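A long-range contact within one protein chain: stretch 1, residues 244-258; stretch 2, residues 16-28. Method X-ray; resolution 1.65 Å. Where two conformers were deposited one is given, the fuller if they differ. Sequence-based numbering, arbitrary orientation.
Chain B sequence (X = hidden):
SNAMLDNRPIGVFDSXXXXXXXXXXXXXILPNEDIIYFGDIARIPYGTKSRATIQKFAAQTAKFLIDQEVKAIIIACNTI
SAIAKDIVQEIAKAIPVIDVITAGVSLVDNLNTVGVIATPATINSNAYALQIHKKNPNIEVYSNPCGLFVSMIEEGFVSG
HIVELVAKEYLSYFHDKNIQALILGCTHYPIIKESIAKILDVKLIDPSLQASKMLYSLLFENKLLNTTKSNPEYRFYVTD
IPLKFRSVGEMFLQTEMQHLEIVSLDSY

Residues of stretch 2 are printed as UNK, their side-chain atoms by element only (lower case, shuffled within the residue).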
# COMPACT_ATOMS: atom_id res chain seq x y z
N LYS B 244 -13.98 2.64 15.33
CA LYS B 244 -15.17 3.43 15.00
C LYS B 244 -15.87 3.00 13.72
O LYS B 244 -16.93 3.54 13.42
CB LYS B 244 -14.89 4.94 15.02
CG LYS B 244 -14.95 5.50 16.45
CD LYS B 244 -15.24 7.03 16.55
CE LYS B 244 -13.94 7.85 16.52
NZ LYS B 244 -13.95 9.16 17.24
N PHE B 245 -15.34 2.03 12.98
CA PHE B 245 -15.88 1.73 11.65
C PHE B 245 -17.32 1.22 11.64
O PHE B 245 -18.17 1.67 10.86
CB PHE B 245 -14.95 0.81 10.87
CG PHE B 245 -15.50 0.42 9.52
CD1 PHE B 245 -15.68 1.38 8.54
CD2 PHE B 245 -15.91 -0.86 9.27
CE1 PHE B 245 -16.20 1.08 7.29
CE2 PHE B 245 -16.43 -1.19 8.03
CZ PHE B 245 -16.59 -0.19 7.03
N ARG B 246 -17.58 0.24 12.50
CA ARG B 246 -18.92 -0.34 12.59
C ARG B 246 -19.94 0.73 12.79
O ARG B 246 -20.91 0.83 12.01
CB ARG B 246 -18.96 -1.34 13.75
CG ARG B 246 -20.09 -2.36 13.66
CD ARG B 246 -21.48 -1.83 13.99
NE ARG B 246 -21.57 -1.12 15.28
CZ ARG B 246 -22.56 -0.30 15.64
NH1 ARG B 246 -23.58 -0.03 14.80
NH2 ARG B 246 -22.53 0.30 16.84
N SER B 247 -19.73 1.57 13.78
CA SER B 247 -20.74 2.57 14.13
C SER B 247 -20.89 3.66 13.07
O SER B 247 -21.99 4.03 12.73
CB SER B 247 -20.45 3.14 15.51
OG SER B 247 -19.28 3.91 15.53
N VAL B 248 -19.78 4.17 12.54
CA VAL B 248 -19.88 5.26 11.56
C VAL B 248 -20.40 4.70 10.23
O VAL B 248 -21.26 5.33 9.59
CB VAL B 248 -18.57 6.07 11.45
CG1 VAL B 248 -18.70 7.18 10.40
CG2 VAL B 248 -18.17 6.65 12.78
N GLY B 249 -19.95 3.52 9.82
CA GLY B 249 -20.44 2.95 8.56
C GLY B 249 -21.92 2.67 8.59
O GLY B 249 -22.63 2.93 7.65
N GLU B 250 -22.40 2.10 9.70
CA GLU B 250 -23.80 1.71 9.81
C GLU B 250 -24.70 2.92 9.98
O GLU B 250 -25.88 2.83 9.65
CB GLU B 250 -23.99 0.65 10.90
CG GLU B 250 -23.34 -0.66 10.48
CD GLU B 250 -23.54 -1.80 11.48
OE1 GLU B 250 -24.18 -1.61 12.55
OE2 GLU B 250 -23.03 -2.89 11.19
N MSE B 251 -24.13 4.06 10.39
CA MSE B 251 -24.86 5.37 10.33
C MSE B 251 -25.28 5.69 8.88
O MSE B 251 -26.40 6.15 8.66
CB MSE B 251 -24.04 6.51 10.94
CG MSE B 251 -24.73 7.86 10.98
SE MSE B 251 -23.63 9.33 11.61
CE MSE B 251 -22.29 9.52 10.17
N PHE B 252 -24.43 5.36 7.91
CA PHE B 252 -24.73 5.57 6.49
C PHE B 252 -25.56 4.45 5.93
O PHE B 252 -26.44 4.71 5.12
CB PHE B 252 -23.43 5.70 5.67
CG PHE B 252 -22.76 7.03 5.83
CD1 PHE B 252 -21.78 7.21 6.77
CD2 PHE B 252 -23.14 8.12 5.07
CE1 PHE B 252 -21.15 8.41 6.95
CE2 PHE B 252 -22.50 9.35 5.24
CZ PHE B 252 -21.52 9.50 6.20
N LEU B 253 -25.26 3.22 6.33
CA LEU B 253 -25.93 2.04 5.73
C LEU B 253 -27.35 1.92 6.24
O LEU B 253 -28.24 1.51 5.52
CB LEU B 253 -25.16 0.75 6.05
CG LEU B 253 -25.74 -0.55 5.47
CD1 LEU B 253 -25.83 -0.49 3.94
CD2 LEU B 253 -24.86 -1.71 5.90
N GLN B 254 -27.57 2.26 7.50
CA GLN B 254 -28.92 2.19 8.12
C GLN B 254 -29.41 0.77 8.38
O GLN B 254 -30.61 0.52 8.60
CB GLN B 254 -29.95 3.02 7.32
CG GLN B 254 -29.56 4.50 7.21
CD GLN B 254 -30.69 5.43 6.79
OE1 GLN B 254 -31.82 5.00 6.60
NE2 GLN B 254 -30.37 6.70 6.62
N THR B 255 -28.46 -0.17 8.37
CA THR B 255 -28.71 -1.56 8.71
C THR B 255 -27.35 -2.20 9.03
O THR B 255 -26.30 -1.59 8.78
CB THR B 255 -29.43 -2.30 7.56
OG1 THR B 255 -30.08 -3.47 8.07
CG2 THR B 255 -28.46 -2.70 6.45
N GLU B 256 -27.35 -3.41 9.59
CA GLU B 256 -26.07 -4.08 9.98
C GLU B 256 -25.24 -4.52 8.80
O GLU B 256 -25.76 -5.17 7.85
CB GLU B 256 -26.30 -5.30 10.90
CG GLU B 256 -24.95 -6.03 11.20
CD GLU B 256 -25.05 -7.18 12.18
OE1 GLU B 256 -23.97 -7.69 12.58
OE2 GLU B 256 -26.18 -7.60 12.53
N MSE B 257 -23.93 -4.25 8.87
CA MSE B 257 -22.94 -4.84 7.96
C MSE B 257 -22.60 -6.23 8.48
O MSE B 257 -21.53 -6.45 9.06
CB MSE B 257 -21.66 -4.05 7.89
CG MSE B 257 -21.76 -2.72 7.23
SE MSE B 257 -19.97 -1.83 7.15
CE MSE B 257 -19.72 -1.43 9.07
N GLN B 258 -23.46 -7.17 8.16
CA GLN B 258 -23.41 -8.50 8.77
C GLN B 258 -22.24 -9.35 8.28
O GLN B 258 -21.61 -10.01 9.13
CB GLN B 258 -24.72 -9.23 8.51
CG GLN B 258 -24.74 -10.71 8.86
CD GLN B 258 -24.81 -10.98 10.33
OE1 GLN B 258 -23.92 -10.58 11.12
NE2 GLN B 258 -25.90 -11.66 10.74
N UNK B 16 -14.28 5.15 1.14
CA UNK B 16 -14.68 4.48 2.36
C UNK B 16 -15.79 5.21 3.09
O UNK B 16 -15.87 6.44 3.06
N UNK B 17 -16.60 4.40 3.79
CA UNK B 17 -17.63 4.85 4.73
C UNK B 17 -18.90 5.53 4.16
O UNK B 17 -20.04 5.07 4.42
c UNK B 17 -17.07 5.79 5.85
c UNK B 17 -16.02 5.04 6.68
c UNK B 17 -15.37 5.82 7.74
c UNK B 17 -18.22 6.30 6.75
N UNK B 18 -18.74 6.61 3.37
CA UNK B 18 -19.95 7.29 2.87
C UNK B 18 -20.68 6.61 1.73
O UNK B 18 -21.88 6.81 1.49
N UNK B 19 -19.96 5.81 0.96
CA UNK B 19 -20.55 5.04 -0.15
C UNK B 19 -21.52 3.96 0.28
O UNK B 19 -22.15 3.34 -0.57
N UNK B 20 -21.59 3.67 1.58
CA UNK B 20 -22.52 2.67 2.12
C UNK B 20 -23.97 3.10 1.85
O UNK B 20 -24.86 2.25 1.79
c UNK B 20 -20.98 1.65 3.87
c UNK B 20 -21.22 0.15 3.45
c UNK B 20 -20.51 1.77 5.29
c UNK B 20 -22.27 2.42 3.62
N UNK B 21 -24.22 4.40 1.68
CA UNK B 21 -25.55 4.85 1.31
C UNK B 21 -26.02 4.25 -0.01
O UNK B 21 -27.22 3.96 -0.15
c UNK B 21 -25.65 6.36 1.27
o UNK B 21 -25.52 6.88 2.60
c UNK B 21 -26.98 6.76 0.65
N UNK B 22 -25.11 4.03 -0.97
CA UNK B 22 -25.46 3.42 -2.28
C UNK B 22 -25.93 1.99 -2.05
O UNK B 22 -26.83 1.49 -2.74
c UNK B 22 -24.53 2.48 -4.48
c UNK B 22 -24.28 3.43 -3.28
c UNK B 22 -24.86 5.32 -4.89
c UNK B 22 -24.01 4.86 -3.74
N UNK B 23 -25.31 1.28 -1.10
CA UNK B 23 -25.75 -0.06 -0.78
C UNK B 23 -27.21 -0.04 -0.28
O UNK B 23 -28.05 -0.83 -0.73
c UNK B 23 -25.29 -2.12 0.62
c UNK B 23 -24.79 -0.72 0.26
c UNK B 23 -23.40 -0.81 -0.35
N UNK B 24 -27.49 0.88 0.63
CA UNK B 24 -28.83 1.11 1.15
C UNK B 24 -29.82 1.36 -0.03
O UNK B 24 -30.91 0.75 -0.11
c UNK B 24 -30.12 4.09 3.34
c UNK B 24 -28.81 2.26 2.15
n UNK B 24 -30.03 6.63 2.90
c UNK B 24 -30.11 5.24 2.31
c UNK B 24 -30.19 2.70 2.69
N UNK B 25 -29.43 2.24 -0.93
CA UNK B 25 -30.29 2.61 -2.03
C UNK B 25 -30.57 1.40 -2.91
O UNK B 25 -31.62 1.15 -3.31
c UNK B 25 -29.63 5.08 -2.15
c UNK B 25 -29.67 3.73 -2.87
o UNK B 25 -30.45 5.40 -1.36
n UNK B 25 -28.70 5.86 -2.51
N UNK B 26 -29.52 0.66 -3.20
CA UNK B 26 -29.65 -0.52 -4.05
C UNK B 26 -30.56 -1.55 -3.42
O UNK B 26 -31.31 -2.17 -4.09
c UNK B 26 -28.29 -1.16 -4.42
c UNK B 26 -27.92 -0.09 -6.70
c UNK B 26 -27.36 -0.34 -5.31
c UNK B 26 -26.00 -1.02 -5.43
N UNK B 27 -30.44 -1.71 -2.11
CA UNK B 27 -31.25 -2.69 -1.38
C UNK B 27 -32.72 -2.31 -1.41
O UNK B 27 -33.59 -3.14 -1.15
c UNK B 27 -28.66 -1.70 2.33
c UNK B 27 -29.48 -3.61 0.22
se UNK B 27 -28.82 -3.62 2.06
c UNK B 27 -30.76 -2.81 0.07
N UNK B 28 -33.00 -1.05 -1.72
CA UNK B 28 -34.38 -0.58 -1.78
C UNK B 28 -35.04 -0.69 -3.15
O UNK B 28 -36.22 -0.68 -3.21
o UNK B 28 -34.14 1.78 -2.26
c UNK B 28 -34.50 0.87 -1.28
O HOH W 1 -27.81 7.01 4.54

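Position 16 has no side-chain atoms and touches nothing on stretch 1. It is Gly 16.

Position 17 has four side-chain carbons, forked at the first, with one arm two carbons long. They touch Phe 245, Val 248 and Phe 252. That is Ile 17. CG2 of Ile 17 lies 3.6 Å from CE1 of Phe 252 and 3.8 Å from CG1 of Val 248. Its CG1 meets the edge of the Phe 245 ring, 4.0 Å from CE1.

Position 18 has no side-chain atoms. Its CA lies over a face of the Phe 252 ring, 4.0 Å from the ring centroid and 10° off the normal, a CH-pi contact. It is Gly 18.

Position 19 also lacks side-chain atoms and makes no contact with stretch 1. It is Gly 19.

Position 20 has four carbons, forked at the second. Its CA-to-CB bond points toward stretch 1. Its CB is 4.0 Å from CB of Phe 252 and 4.1 Å from CB of Leu 253. It is Leu 20. CD1 of Leu 20 approaches O of Gly 249 at 3.4 Å and SE of Met 257 at 4.1 Å. An ideal CB on Gly 249 would sit only 3.1 Å from CD1 of Leu 20, so the glycine makes room for it.

Position 21 has one carbon bearing an oxygen and a carbon. The oxygen shares a water with O of Phe 252. It is Thr 21. The water bonds to OG1 of Thr 21 (3.0 Å) and donates to O of Phe 252 (2.7 Å).

Position 22 has four carbons, forked at the first with one longer arm. Its CA-to-CB bond points away. It is Ile 22.

Position 23 has three carbons, one carrying the other two. One branch touches Leu 253. It is Val 23. CG1 of Val 23 is 3.7 Å from CD1 of Leu 253.

Position 24 has four carbons in a row ending in nitrogen. Its CB is 3.5 Å from O of Leu 253. It is Lys 24. NZ of Lys 24 donates to the same water at 2.8 Å.

Position 25 has two carbons, the second carrying oxygen and nitrogen. It is Asn 25, out of reach.

Position 26 has four carbons, forked at the second. It is Leu 26, also out of reach.

Position 27 is an unbranched chain of two carbons, selenium and a carbon. The last carbon touches Leu 253. It is Met 27, as selenomethionine. CE of Met 27 is 3.5 Å from CD1 of Leu 253.

Position 28 has one carbon, then oxygen. It is Ser 28.

The contact is mainly apolar. The helices cross at -41°, with axes 8.2 Å apart at closest approach. Leu 253 fits among Leu 20, Val 23, Lys 24 and Met 27, while the water links Thr 21 and Lys 24 to Phe 252.

Stretch 2, residues 16-28: GIGGLTIVKNLMS
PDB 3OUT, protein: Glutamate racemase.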